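Local coordinates for hypothetical protein (Methanosarcina mazei, PDB 2I1S) that is of unknown function but belongs to the family of plasmid pRiA4b ORF-3-like proteins, at residues Arg25-Glu30 with Val127-Cys132; Asp36-Ile41 with His51-Glu56; Met45-Tyr50 with Val140-Gly145; Met57-Thr62 with Ser91-Leu96; Asn98-Tyr103 with Lys114-Lys119. One frame throughout, in Å; residues are numbered along the deposited sequence.

Four of the five contacts reach one mixed beta sheet. Interactions 1 and 5 are both antiparallel strand pairs, joined by backbone bonds and linked to each other by a salt bridge from Arg25 to Glu118. Interaction 2 is the buried one: ring stacking and apolar contacts set helix 34-44 against strand 53-58. Its His38 bonds to Tyr103 of interaction 5 and to Asp49 of interaction 3. Interaction 4 continues strand 53-58 into a more exposed turn, where a methionine-aromatic cluster gives way to a long salt bridge. Interaction 3 differs from the rest: two irregular loops meet through side-chain-to-backbone bonds and waters, about 28 Å from interaction 4, centre to centre.

Interaction 1 (Arg25-Glu30 with Val127-Cys132); sequences RIQVPE and VEYPIC
Gln27 and Tyr129 meet at an oblique angle, amide and ring planes 32° apart, with Gln27 OE1 at the ring edge, 3.3 Å from Tyr129 CE1. Gln27 CG stands anti to its own carbonyl carbon (chi1 -56°) and the chain runs on extended, side by side with Ile131 and pointing the same way; Gln27 CB lies 4.0 Å from Ile131 CG1. The two residues form an antiparallel hydrogen-bonded pair, Gln27 N to Ile131 O at 2.9 Å and Ile131 N to Gln27 O at 3.2 Å. On the other face of the sheet Ile26 CG2 touches Cys132 CB at 4.0 Å. Where the strand pairing gives out, Pro130, preceded by a cis peptide bond, crosses Val28, and Pro29 CD packs on Tyr129 CB at 3.8 Å. Tyr129 OH bonds to the backbone N of Lys124. Strand 131-136 forms one margin of the sheet within the chain; strand 22-29 separates it from strand 7-15, and Ile26 packs against Ala40 and Val44 of helix 34-44.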
# COMPACT_ATOMS: atom_id res chain seq x y z
N ARG A 25 8.38 -3.32 -1.90
CA ARG A 25 9.02 -3.68 -0.63
C ARG A 25 9.59 -2.40 -0.03
O ARG A 25 10.24 -1.64 -0.72
CB ARG A 25 10.07 -4.82 -0.81
CG ARG A 25 9.59 -6.14 -0.25
CD ARG A 25 10.59 -7.31 -0.42
NE ARG A 25 10.16 -7.99 -1.61
CZ ARG A 25 9.54 -9.16 -1.70
NH1 ARG A 25 9.34 -9.92 -0.65
NH2 ARG A 25 9.16 -9.57 -2.88
N ILE A 26 9.27 -2.12 1.21
CA ILE A 26 9.77 -0.92 1.88
C ILE A 26 10.34 -1.27 3.25
O ILE A 26 9.92 -2.28 3.85
CB ILE A 26 8.68 0.20 2.05
CG1 ILE A 26 7.57 -0.23 3.04
CG2 ILE A 26 8.16 0.70 0.67
CD1 ILE A 26 6.53 0.89 3.42
N GLN A 27 11.27 -0.46 3.75
CA GLN A 27 11.71 -0.62 5.15
C GLN A 27 11.31 0.61 5.98
O GLN A 27 11.57 1.76 5.58
CB GLN A 27 13.19 -0.89 5.23
CG GLN A 27 13.65 -2.11 4.42
CD GLN A 27 15.16 -2.25 4.41
OE1 GLN A 27 15.83 -1.68 5.27
NE2 GLN A 27 15.71 -2.99 3.44
N VAL A 28 10.67 0.39 7.12
CA VAL A 28 10.21 1.53 7.94
C VAL A 28 10.83 1.53 9.36
O VAL A 28 11.13 0.46 9.88
CB VAL A 28 8.64 1.62 7.99
CG1 VAL A 28 8.09 1.92 6.63
CG2 VAL A 28 8.04 0.34 8.55
N PRO A 29 11.03 2.73 9.97
CA PRO A 29 11.43 2.74 11.37
C PRO A 29 10.46 1.93 12.23
O PRO A 29 9.23 2.00 12.02
CB PRO A 29 11.36 4.24 11.75
CG PRO A 29 11.62 4.96 10.46
CD PRO A 29 10.94 4.10 9.41
N GLU A 30 11.02 1.18 13.17
CA GLU A 30 10.24 0.38 14.10
C GLU A 30 9.26 1.21 14.94
O GLU A 30 8.20 0.73 15.31
CB GLU A 30 11.15 -0.51 14.98
CG GLU A 30 12.06 0.28 15.95
CD GLU A 30 12.84 -0.60 16.93
OE1 GLU A 30 12.44 -1.78 17.15
OE2 GLU A 30 13.85 -0.10 17.50
N VAL A 127 21.65 5.54 6.29
CA VAL A 127 20.48 5.31 5.45
C VAL A 127 19.32 6.10 6.03
O VAL A 127 19.12 6.12 7.24
CB VAL A 127 20.13 3.79 5.33
CG1 VAL A 127 18.78 3.55 4.61
CG2 VAL A 127 21.23 3.06 4.59
N GLU A 128 18.59 6.79 5.16
CA GLU A 128 17.43 7.55 5.59
C GLU A 128 16.15 6.75 5.34
O GLU A 128 15.78 6.50 4.18
CB GLU A 128 17.37 8.91 4.87
CG GLU A 128 16.61 10.02 5.63
N TYR A 129 15.50 6.33 6.42
CA TYR A 129 14.27 5.55 6.33
C TYR A 129 13.04 6.47 6.39
O TYR A 129 13.11 7.54 6.98
CB TYR A 129 14.22 4.51 7.44
CG TYR A 129 15.32 3.49 7.38
CD1 TYR A 129 15.14 2.27 6.70
CD2 TYR A 129 16.54 3.70 8.03
CE1 TYR A 129 16.15 1.30 6.65
CE2 TYR A 129 17.57 2.74 7.99
CZ TYR A 129 17.36 1.54 7.29
OH TYR A 129 18.36 0.58 7.23
N PRO A 130 11.92 6.07 5.74
CA PRO A 130 11.68 4.84 5.00
C PRO A 130 12.38 4.78 3.65
O PRO A 130 12.77 5.82 3.08
CB PRO A 130 10.15 4.81 4.82
CG PRO A 130 9.67 6.12 5.18
CD PRO A 130 10.74 6.96 5.75
N ILE A 131 12.58 3.56 3.16
CA ILE A 131 13.10 3.35 1.81
C ILE A 131 12.27 2.35 1.03
O ILE A 131 11.60 1.50 1.61
CB ILE A 131 14.62 2.89 1.79
CG1 ILE A 131 14.84 1.57 2.52
CG2 ILE A 131 15.55 3.98 2.28
CD1 ILE A 131 16.24 1.01 2.23
N CYS A 132 12.32 2.44 -0.30
CA CYS A 132 11.69 1.43 -1.14
C CYS A 132 12.79 0.68 -1.84
O CYS A 132 13.57 1.26 -2.58
CB CYS A 132 10.72 2.07 -2.15
SG CYS A 132 9.88 0.90 -3.25

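Interaction 2 (Asp36-Ile41 with His51-Glu56); sequences DLHKAI and HLHEFE
The imidazoles of His38 and His53 lie face to face in an offset stack, planes only 7° apart and centroids 3.6 Å apart. His53 CE1 sits over the centre of the His38 ring, and His38 ND1 over the centre of the His53 ring. His38 CG is anti to the backbone N (chi1 157°), which carries CG out toward His53. Beside the stack, the Phe55 ring presents its edge to the helix backbone, CZ lying 3.6 Å from His38 N, with His38 CB 3.9 Å from the same CZ. Leu37 CD2 approaches Phe55 CE1 obliquely at 3.6 Å, while Ile41 and Phe55 reach toward each other tip to tip, Ile41 CD1 being 3.9 Å from Phe55 CE1. His38 is held at both nitrogens, ND1 by Tyr103 OH and NE2 by Asp49 OD2, and His53 at NE2 by Glu85 OE1. These bonds probably fix the rotation of both rings. The arrangement is that of a helix packed across a beta sheet, here helix 34-44 over strand 53-58, the axes of the short segments 36-41 and 53-56 lying at 114°, with a polar histidine stack next to an apolar phenylalanine core.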
# COMPACT_ATOMS: atom_id res chain seq x y z
N ASP A 36 1.92 7.04 10.00
CA ASP A 36 3.19 7.01 9.28
C ASP A 36 3.23 5.96 8.18
O ASP A 36 3.72 6.25 7.07
CB ASP A 36 4.33 6.70 10.27
CG ASP A 36 4.64 7.85 11.21
OD1 ASP A 36 4.44 9.03 10.83
OD2 ASP A 36 5.11 7.57 12.33
N LEU A 37 2.69 4.77 8.49
CA LEU A 37 2.57 3.68 7.52
C LEU A 37 1.55 3.95 6.41
O LEU A 37 1.81 3.68 5.22
CB LEU A 37 2.25 2.36 8.24
CG LEU A 37 2.02 1.10 7.40
CD1 LEU A 37 3.30 0.72 6.66
CD2 LEU A 37 1.46 -0.10 8.19
N HIS A 38 0.37 4.46 6.78
CA HIS A 38 -0.59 4.95 5.79
C HIS A 38 0.11 5.84 4.77
O HIS A 38 -0.02 5.63 3.55
CB HIS A 38 -1.72 5.72 6.47
CG HIS A 38 -2.43 6.69 5.57
ND1 HIS A 38 -3.19 6.29 4.50
CD2 HIS A 38 -2.53 8.04 5.61
CE1 HIS A 38 -3.72 7.34 3.91
NE2 HIS A 38 -3.33 8.42 4.56
N LYS A 39 0.89 6.81 5.24
CA LYS A 39 1.61 7.73 4.35
C LYS A 39 2.66 7.06 3.46
O LYS A 39 2.96 7.56 2.38
CB LYS A 39 2.22 8.88 5.12
CG LYS A 39 1.20 9.78 5.73
CD LYS A 39 1.87 10.80 6.60
CE LYS A 39 0.83 11.72 7.22
NZ LYS A 39 1.42 12.50 8.39
N ALA A 40 3.25 5.96 3.92
CA ALA A 40 4.30 5.27 3.16
C ALA A 40 3.65 4.45 2.04
O ALA A 40 4.10 4.46 0.88
CB ALA A 40 5.17 4.40 4.10
N ILE A 41 2.58 3.75 2.39
CA ILE A 41 1.65 3.18 1.41
C ILE A 41 1.19 4.18 0.32
O ILE A 41 1.28 3.86 -0.89
CB ILE A 41 0.42 2.45 2.10
CG1 ILE A 41 0.90 1.36 3.06
CG2 ILE A 41 -0.51 1.82 1.02
CD1 ILE A 41 -0.26 0.74 3.93
N HIS A 51 -9.17 9.87 -0.22
CA HIS A 51 -10.28 9.04 0.24
C HIS A 51 -10.01 8.58 1.66
O HIS A 51 -8.94 8.85 2.20
CB HIS A 51 -10.46 7.83 -0.70
CG HIS A 51 -10.62 8.20 -2.14
ND1 HIS A 51 -11.75 8.85 -2.63
CD2 HIS A 51 -9.78 8.04 -3.18
CE1 HIS A 51 -11.59 9.05 -3.93
NE2 HIS A 51 -10.40 8.57 -4.28
N LEU A 52 -11.00 7.88 2.24
CA LEU A 52 -10.87 7.27 3.55
C LEU A 52 -9.99 6.03 3.48
O LEU A 52 -9.88 5.41 2.42
CB LEU A 52 -12.27 6.97 4.15
CG LEU A 52 -13.19 8.18 4.28
CD1 LEU A 52 -14.51 7.79 4.92
CD2 LEU A 52 -12.55 9.34 5.05
N HIS A 53 -9.35 5.71 4.60
CA HIS A 53 -8.58 4.48 4.75
C HIS A 53 -8.78 3.81 6.13
O HIS A 53 -9.29 4.42 7.06
CB HIS A 53 -7.09 4.71 4.45
CG HIS A 53 -6.34 5.24 5.61
ND1 HIS A 53 -6.20 6.59 5.84
CD2 HIS A 53 -5.73 4.61 6.64
CE1 HIS A 53 -5.51 6.76 6.96
NE2 HIS A 53 -5.23 5.58 7.46
N GLU A 54 -8.41 2.54 6.25
CA GLU A 54 -8.27 1.91 7.56
C GLU A 54 -7.44 0.64 7.46
O GLU A 54 -7.31 0.09 6.38
CB GLU A 54 -9.61 1.67 8.26
CG GLU A 54 -10.42 0.50 7.76
CD GLU A 54 -11.56 0.17 8.72
OE1 GLU A 54 -11.70 0.90 9.74
OE2 GLU A 54 -12.32 -0.80 8.46
N PHE A 55 -6.84 0.26 8.59
CA PHE A 55 -6.14 -0.99 8.75
C PHE A 55 -7.04 -1.94 9.58
O PHE A 55 -7.80 -1.48 10.45
CB PHE A 55 -4.82 -0.80 9.50
CG PHE A 55 -3.88 0.20 8.88
CD1 PHE A 55 -2.85 -0.23 8.03
CD2 PHE A 55 -4.00 1.58 9.15
CE1 PHE A 55 -1.97 0.69 7.45
CE2 PHE A 55 -3.12 2.50 8.58
CZ PHE A 55 -2.10 2.04 7.70
N GLU A 56 -6.98 -3.22 9.25
CA GLU A 56 -7.51 -4.30 10.07
C GLU A 56 -6.33 -5.20 10.45
O GLU A 56 -5.63 -5.70 9.58
CB GLU A 56 -8.49 -5.16 9.28
CG GLU A 56 -9.89 -4.62 9.13
CD GLU A 56 -10.81 -5.60 8.38
OE1 GLU A 56 -10.38 -6.77 8.10
OE2 GLU A 56 -11.96 -5.19 8.08

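Interaction 3 (Met45-Tyr50 with Val140-Gly145); sequences MDWEDY and VPEDSG
Trp47 NE1 donates a hydrogen bond to Val140 O at 2.9 Å, the oxygen tilted 15° out of the indole plane. Glu48 N donates to Glu142 OE2 at 2.6 Å, using the anti lone pair of that oxygen; the same OE2 is bonded by Tyr105 OH. Glu142 is bent at chi2 (-93°), turning CD toward the 45-50 loop, and Tyr50 CD2 meets Glu142 CD obliquely at 3.7 Å. Two waters add to this: one sits between Met45 O and Val140 O, the other links Asp46 O to Glu142 N. The first loop leaves helix 34-44 through a Schellman motif, with Asp46 at positive phi, and the second makes a type II beta turn from Pro141 to Ser144, in which Ser144 OG also bonds back to Pro141 O. Among apolar contacts, Val140 CG2 lies at the indole edge, 3.6 Å from Trp47 CZ2, while Met45 CB sits over the ring. An alanine at Trp47 would probably leave Val140 O without its indole donor and open a gap beside Val140 CG2.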
# COMPACT_ATOMS: atom_id res chain seq x y z
N MET A 45 2.52 3.68 -3.73
CA MET A 45 1.41 3.49 -4.69
C MET A 45 1.09 4.71 -5.52
O MET A 45 0.18 4.68 -6.36
CB MET A 45 0.15 3.03 -3.96
CG MET A 45 0.26 1.59 -3.37
SD MET A 45 1.00 0.27 -4.37
CE MET A 45 1.12 -0.94 -3.08
N ASP A 46 1.81 5.80 -5.30
CA ASP A 46 1.55 7.05 -6.01
C ASP A 46 0.05 7.48 -5.93
O ASP A 46 -0.58 7.96 -6.90
CB ASP A 46 2.11 6.93 -7.44
CG ASP A 46 2.17 8.27 -8.15
OD1 ASP A 46 2.01 9.33 -7.48
OD2 ASP A 46 2.40 8.26 -9.40
N TRP A 47 -0.51 7.28 -4.74
CA TRP A 47 -1.86 7.71 -4.45
C TRP A 47 -1.86 9.16 -3.90
O TRP A 47 -0.81 9.72 -3.60
CB TRP A 47 -2.53 6.71 -3.50
CG TRP A 47 -2.96 5.42 -4.16
CD1 TRP A 47 -3.27 5.23 -5.49
CD2 TRP A 47 -3.17 4.14 -3.53
NE1 TRP A 47 -3.63 3.93 -5.72
CE2 TRP A 47 -3.58 3.24 -4.53
CE3 TRP A 47 -3.05 3.67 -2.21
CZ2 TRP A 47 -3.86 1.88 -4.26
CZ3 TRP A 47 -3.33 2.31 -1.94
CH2 TRP A 47 -3.75 1.45 -2.96
N GLU A 48 -3.04 9.74 -3.75
CA GLU A 48 -3.17 11.19 -3.55
C GLU A 48 -3.80 11.57 -2.19
O GLU A 48 -4.03 12.74 -1.88
CB GLU A 48 -4.00 11.76 -4.70
CG GLU A 48 -3.32 11.91 -6.03
CD GLU A 48 -2.26 12.95 -6.00
OE1 GLU A 48 -2.33 13.87 -5.17
OE2 GLU A 48 -1.32 12.86 -6.80
N ASP A 49 -4.10 10.55 -1.40
CA ASP A 49 -4.83 10.70 -0.14
C ASP A 49 -6.18 11.43 -0.21
O ASP A 49 -6.50 12.26 0.62
CB ASP A 49 -3.94 11.23 0.99
CG ASP A 49 -4.31 10.63 2.33
OD1 ASP A 49 -5.20 9.75 2.38
OD2 ASP A 49 -3.71 11.00 3.33
N TYR A 50 -7.00 11.07 -1.19
CA TYR A 50 -8.27 11.74 -1.44
C TYR A 50 -9.37 11.14 -0.60
O TYR A 50 -10.42 11.78 -0.36
CB TYR A 50 -8.69 11.47 -2.87
CG TYR A 50 -7.94 12.20 -3.95
CD1 TYR A 50 -7.68 13.55 -3.82
CD2 TYR A 50 -7.56 11.55 -5.13
CE1 TYR A 50 -7.01 14.25 -4.83
CE2 TYR A 50 -6.91 12.23 -6.16
CZ TYR A 50 -6.63 13.58 -5.99
OH TYR A 50 -6.00 14.30 -6.96
N VAL A 140 -2.25 0.99 -9.18
CA VAL A 140 -3.56 1.30 -9.79
C VAL A 140 -3.77 2.81 -9.66
O VAL A 140 -3.50 3.39 -8.60
CB VAL A 140 -4.72 0.50 -9.11
CG1 VAL A 140 -4.54 -1.02 -9.30
CG2 VAL A 140 -4.87 0.86 -7.60
N PRO A 141 -4.21 3.48 -10.75
CA PRO A 141 -4.46 4.91 -10.62
C PRO A 141 -5.64 5.17 -9.68
O PRO A 141 -6.49 4.28 -9.49
CB PRO A 141 -4.80 5.35 -12.04
CG PRO A 141 -4.10 4.22 -12.94
CD PRO A 141 -4.42 3.01 -12.15
N GLU A 142 -5.65 6.37 -9.10
CA GLU A 142 -6.77 6.79 -8.31
C GLU A 142 -8.05 6.70 -9.16
O GLU A 142 -8.03 7.03 -10.33
CB GLU A 142 -6.54 8.21 -7.74
CG GLU A 142 -5.44 8.30 -6.65
CD GLU A 142 -6.00 8.18 -5.23
OE1 GLU A 142 -7.15 7.69 -5.09
OE2 GLU A 142 -5.31 8.57 -4.24
N ASP A 143 -9.15 6.23 -8.53
CA ASP A 143 -10.52 6.37 -9.04
C ASP A 143 -10.82 5.46 -10.25
O ASP A 143 -11.84 5.62 -10.95
CB ASP A 143 -10.78 7.85 -9.35
CG ASP A 143 -10.45 8.77 -8.18
OD1 ASP A 143 -10.86 8.47 -7.03
OD2 ASP A 143 -9.79 9.79 -8.39
N SER A 144 -9.92 4.49 -10.47
CA SER A 144 -9.96 3.66 -11.68
C SER A 144 -10.99 2.51 -11.66
O SER A 144 -10.97 1.65 -12.54
CB SER A 144 -8.56 3.13 -12.04
OG SER A 144 -8.10 2.21 -11.08
N GLY A 145 -11.85 2.49 -10.64
CA GLY A 145 -12.98 1.56 -10.59
C GLY A 145 -12.75 0.26 -9.81
O GLY A 145 -13.56 -0.65 -9.91
O HOH W 1 -1.63 5.40 -8.43
O HOH W 2 -2.93 7.94 -8.84

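Interaction 4 (Met57-Thr62 with Ser91-Leu96); sequences MVNPKT and SDYFTL
Met57 lays its thioether over one face of the Phe94 ring, crossing it at about a right angle. The methyl CE stands over the ring centre, 3.4 Å from the centroid, a CH-pi contact, and SD lies over the same face at 3.8 Å from that centroid, a Met-aromatic contact. Met57 CG is anti to the backbone N (chi1 -175°), and the chain continues extended toward the ring. An alanine at Phe94 would probably open a gap over the Met57 methyl and set the end of that side chain free to turn. Met57 also slides past Tyr93, with SD 3.7 Å from Tyr93 CB. The Tyr93 ring in turn meets Val58 O at its edge, in plane, 3.6 Å from CD1, and Asn59 CB obliquely, at 3.6 Å from CE1.

Beyond Met57 and Val58 the chain turns: Asn59 OD1 accepts from Lys61 N at 3.1 Å, an Asx turn, the donor standing above the carbonyl plane. This turn presents Pro60 to the short helix 90-93, Pro60 CG lying 3.2 Å from Asp92 O. Further out, Lys61 NZ and Asp92 OD1 form a long salt bridge at 3.9 Å. In the outer layer, Tyr93 OH bonds to Asp66 of strand 65-69, and Asn98 ND2 bonds to both Val58 O and Tyr93 O, tying the two segments together.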
# COMPACT_ATOMS: atom_id res chain seq x y z
N MET A 57 -6.12 -5.42 11.74
CA MET A 57 -5.02 -6.30 12.19
C MET A 57 -5.42 -6.99 13.50
O MET A 57 -6.11 -6.38 14.34
CB MET A 57 -3.74 -5.46 12.35
CG MET A 57 -2.49 -6.22 12.69
SD MET A 57 -0.97 -5.36 12.25
CE MET A 57 0.03 -6.80 12.12
N VAL A 58 -5.04 -8.26 13.65
CA VAL A 58 -5.06 -8.93 14.96
C VAL A 58 -4.14 -8.23 15.99
O VAL A 58 -2.96 -7.96 15.71
CB VAL A 58 -4.65 -10.44 14.85
CG1 VAL A 58 -4.33 -11.02 16.21
CG2 VAL A 58 -5.73 -11.25 14.16
N ASN A 59 -4.69 -7.94 17.17
CA ASN A 59 -3.91 -7.37 18.26
C ASN A 59 -3.24 -8.50 19.07
O ASN A 59 -3.91 -9.34 19.64
CB ASN A 59 -4.84 -6.49 19.10
CG ASN A 59 -4.16 -5.86 20.32
OD1 ASN A 59 -2.98 -6.09 20.61
ND2 ASN A 59 -4.93 -5.07 21.06
N PRO A 60 -1.89 -8.54 19.08
CA PRO A 60 -1.18 -9.65 19.75
C PRO A 60 -1.42 -9.76 21.25
O PRO A 60 -1.29 -10.86 21.81
CB PRO A 60 0.30 -9.35 19.50
CG PRO A 60 0.36 -7.92 19.00
CD PRO A 60 -0.97 -7.59 18.43
N LYS A 61 -1.75 -8.64 21.91
CA LYS A 61 -2.09 -8.69 23.35
C LYS A 61 -3.49 -9.23 23.60
O LYS A 61 -3.79 -9.65 24.70
CB LYS A 61 -1.95 -7.32 24.04
CG LYS A 61 -0.61 -6.60 23.88
CD LYS A 61 -0.66 -5.21 24.54
CE LYS A 61 0.71 -4.52 24.63
NZ LYS A 61 1.53 -4.59 23.40
N THR A 62 -4.36 -9.21 22.58
CA THR A 62 -5.74 -9.69 22.76
C THR A 62 -6.17 -10.86 21.87
O THR A 62 -7.09 -11.59 22.22
CB THR A 62 -6.81 -8.55 22.65
OG1 THR A 62 -6.86 -8.07 21.31
CG2 THR A 62 -6.49 -7.41 23.60
N SER A 91 5.09 -1.44 16.25
CA SER A 91 5.79 -2.27 17.24
C SER A 91 4.91 -2.89 18.33
O SER A 91 5.32 -3.80 19.02
CB SER A 91 6.92 -1.46 17.90
OG SER A 91 6.44 -0.51 18.84
N ASP A 92 3.69 -2.37 18.47
CA ASP A 92 2.70 -2.97 19.36
C ASP A 92 1.90 -4.09 18.70
O ASP A 92 1.25 -4.89 19.39
CB ASP A 92 1.77 -1.88 19.87
CG ASP A 92 2.43 -1.00 20.94
OD1 ASP A 92 3.23 -1.52 21.75
OD2 ASP A 92 2.14 0.22 20.95
N TYR A 93 1.95 -4.15 17.36
CA TYR A 93 1.15 -5.10 16.58
C TYR A 93 1.94 -6.14 15.77
O TYR A 93 1.65 -7.34 15.84
CB TYR A 93 0.22 -4.36 15.63
CG TYR A 93 -1.01 -3.79 16.29
CD1 TYR A 93 -2.17 -4.53 16.37
CD2 TYR A 93 -1.00 -2.50 16.80
CE1 TYR A 93 -3.30 -4.01 16.96
CE2 TYR A 93 -2.13 -1.97 17.41
CZ TYR A 93 -3.28 -2.73 17.49
OH TYR A 93 -4.41 -2.21 18.09
N PHE A 94 2.89 -5.67 14.97
CA PHE A 94 3.69 -6.55 14.13
C PHE A 94 4.76 -7.28 14.93
O PHE A 94 5.57 -6.66 15.63
CB PHE A 94 4.36 -5.79 12.97
CG PHE A 94 3.41 -5.33 11.88
CD1 PHE A 94 2.84 -4.06 11.93
CD2 PHE A 94 3.15 -6.15 10.78
CE1 PHE A 94 1.96 -3.63 10.93
CE2 PHE A 94 2.30 -5.73 9.77
CZ PHE A 94 1.70 -4.45 9.84
N THR A 95 4.75 -8.60 14.84
CA THR A 95 5.83 -9.42 15.34
C THR A 95 6.03 -10.50 14.28
O THR A 95 5.33 -10.52 13.26
CB THR A 95 5.50 -10.05 16.72
OG1 THR A 95 4.87 -11.33 16.54
CG2 THR A 95 4.58 -9.13 17.55
N LEU A 96 6.98 -11.40 14.53
CA LEU A 96 7.24 -12.50 13.62
C LEU A 96 6.16 -13.61 13.66
O LEU A 96 5.98 -14.31 12.67
CB LEU A 96 8.67 -13.06 13.83
CG LEU A 96 9.88 -12.10 13.71
CD1 LEU A 96 11.16 -12.78 14.19
CD2 LEU A 96 10.07 -11.52 12.29

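Interaction 5 (Asn98-Tyr103 with Lys114-Lys119); sequences NKEALY and KVRLEK
Lys114 CA approaches Ala101 O at 3.8 Å; the residue stands in a non-hydrogen-bonded pair with Leu102, its side chain on the same sheet face as those of Glu100 and Arg116. Val115 follows in a hydrogen-bonded pair with Ala101: Val115 N bonds to Ala101 O at 3.0 Å and Ala101 N to Val115 O at 2.9 Å, while on the opposite face Val115 CB lies 4.1 Å from Ala101 CB. Arg116 bends at chi2 (93°), and its NE makes a salt bridge of 3.0 Å to Glu100 OE2. The oxygen lies in the guanidinium plane, yet NE meets it from above the carboxylate plane; NH2 bonds it weakly. The aliphatic part of Lys99 lies against Arg116, CD to CD 3.8 Å. Leu117 N donates to Lys99 O at 2.6 Å. Glu118 turns to Arg25 for its salt bridge and, with Lys119, faces His10 in a classic beta bulge. Strands 100-105 and 111-122 form an antiparallel beta hairpin within the mixed sheet, its Ala101-Val115 face turned to the interior.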
# COMPACT_ATOMS: atom_id res chain seq x y z
N ASN A 98 2.97 -12.53 14.20
CA ASN A 98 1.79 -11.73 13.88
C ASN A 98 2.20 -10.73 12.83
O ASN A 98 2.38 -9.54 13.11
CB ASN A 98 1.21 -11.02 15.12
CG ASN A 98 -0.23 -10.54 14.90
OD1 ASN A 98 -1.07 -11.32 14.46
ND2 ASN A 98 -0.50 -9.26 15.17
N LYS A 99 2.34 -11.22 11.60
CA LYS A 99 3.11 -10.50 10.57
C LYS A 99 2.31 -9.72 9.53
O LYS A 99 2.90 -8.91 8.79
CB LYS A 99 4.17 -11.40 9.91
CG LYS A 99 3.70 -12.75 9.42
CD LYS A 99 4.87 -13.53 8.83
CE LYS A 99 6.15 -13.39 9.68
NZ LYS A 99 7.39 -14.00 9.04
N GLU A 100 0.98 -9.91 9.52
CA GLU A 100 0.12 -9.37 8.46
C GLU A 100 -0.99 -8.38 8.91
O GLU A 100 -1.60 -8.56 9.96
CB GLU A 100 -0.46 -10.52 7.64
CG GLU A 100 -0.70 -10.17 6.16
CD GLU A 100 -0.87 -11.40 5.30
OE1 GLU A 100 -1.79 -12.19 5.59
OE2 GLU A 100 -0.08 -11.57 4.33
N ALA A 101 -1.22 -7.35 8.10
CA ALA A 101 -2.34 -6.40 8.26
C ALA A 101 -3.07 -6.30 6.95
O ALA A 101 -2.50 -6.58 5.89
CB ALA A 101 -1.81 -5.02 8.61
N LEU A 102 -4.33 -5.90 7.00
CA LEU A 102 -5.04 -5.46 5.81
C LEU A 102 -5.30 -3.94 5.82
O LEU A 102 -5.88 -3.40 6.77
CB LEU A 102 -6.33 -6.24 5.63
CG LEU A 102 -7.09 -5.89 4.33
CD1 LEU A 102 -6.39 -6.41 3.05
CD2 LEU A 102 -8.54 -6.42 4.46
N TYR A 103 -4.90 -3.27 4.76
CA TYR A 103 -5.12 -1.83 4.57
C TYR A 103 -6.14 -1.62 3.46
O TYR A 103 -5.92 -2.06 2.34
CB TYR A 103 -3.80 -1.16 4.17
CG TYR A 103 -3.83 0.30 3.79
CD1 TYR A 103 -3.84 1.30 4.76
CD2 TYR A 103 -3.77 0.70 2.46
CE1 TYR A 103 -3.81 2.67 4.41
CE2 TYR A 103 -3.74 2.07 2.10
CZ TYR A 103 -3.75 3.05 3.08
OH TYR A 103 -3.67 4.41 2.72
N LYS A 114 -2.29 -5.77 1.12
CA LYS A 114 -1.79 -6.70 2.14
C LYS A 114 -0.46 -6.18 2.64
O LYS A 114 0.42 -5.79 1.84
CB LYS A 114 -1.58 -8.10 1.60
CG LYS A 114 -2.79 -8.93 1.31
CD LYS A 114 -2.31 -10.28 0.67
CE LYS A 114 -3.26 -11.49 0.93
NZ LYS A 114 -4.28 -11.65 -0.17
N VAL A 115 -0.30 -6.15 3.94
CA VAL A 115 0.97 -5.68 4.52
C VAL A 115 1.53 -6.88 5.28
O VAL A 115 0.88 -7.43 6.17
CB VAL A 115 0.80 -4.44 5.46
CG1 VAL A 115 2.14 -3.96 5.96
CG2 VAL A 115 0.01 -3.30 4.77
N ARG A 116 2.70 -7.33 4.87
CA ARG A 116 3.33 -8.46 5.50
C ARG A 116 4.73 -8.06 5.98
O ARG A 116 5.53 -7.59 5.21
CB ARG A 116 3.37 -9.63 4.51
CG ARG A 116 4.38 -10.71 4.85
CD ARG A 116 3.75 -11.83 5.68
NE ARG A 116 2.72 -12.54 4.93
CZ ARG A 116 2.85 -13.77 4.43
NH1 ARG A 116 3.99 -14.47 4.57
NH2 ARG A 116 1.83 -14.31 3.77
N LEU A 117 4.96 -8.20 7.29
CA LEU A 117 6.32 -8.16 7.87
C LEU A 117 7.16 -9.38 7.45
O LEU A 117 6.79 -10.52 7.75
CB LEU A 117 6.24 -8.09 9.40
CG LEU A 117 7.52 -7.91 10.22
CD1 LEU A 117 8.16 -6.52 10.03
CD2 LEU A 117 7.23 -8.19 11.69
N GLU A 118 8.27 -9.16 6.75
CA GLU A 118 9.16 -10.26 6.41
C GLU A 118 10.36 -10.37 7.35
O GLU A 118 10.76 -11.47 7.71
CB GLU A 118 9.63 -10.18 4.96
CG GLU A 118 8.53 -10.52 3.94
CD GLU A 118 8.96 -10.29 2.49
OE1 GLU A 118 9.81 -9.39 2.23
OE2 GLU A 118 8.44 -11.01 1.60
N LYS A 119 10.93 -9.22 7.72
CA LYS A 119 12.16 -9.18 8.54
C LYS A 119 12.18 -7.94 9.42
O LYS A 119 11.76 -6.86 9.00
CB LYS A 119 13.41 -9.12 7.67
CG LYS A 119 13.66 -10.30 6.75
CD LYS A 119 14.12 -9.83 5.35
CE LYS A 119 15.50 -9.17 5.40
NZ LYS A 119 16.46 -9.76 4.39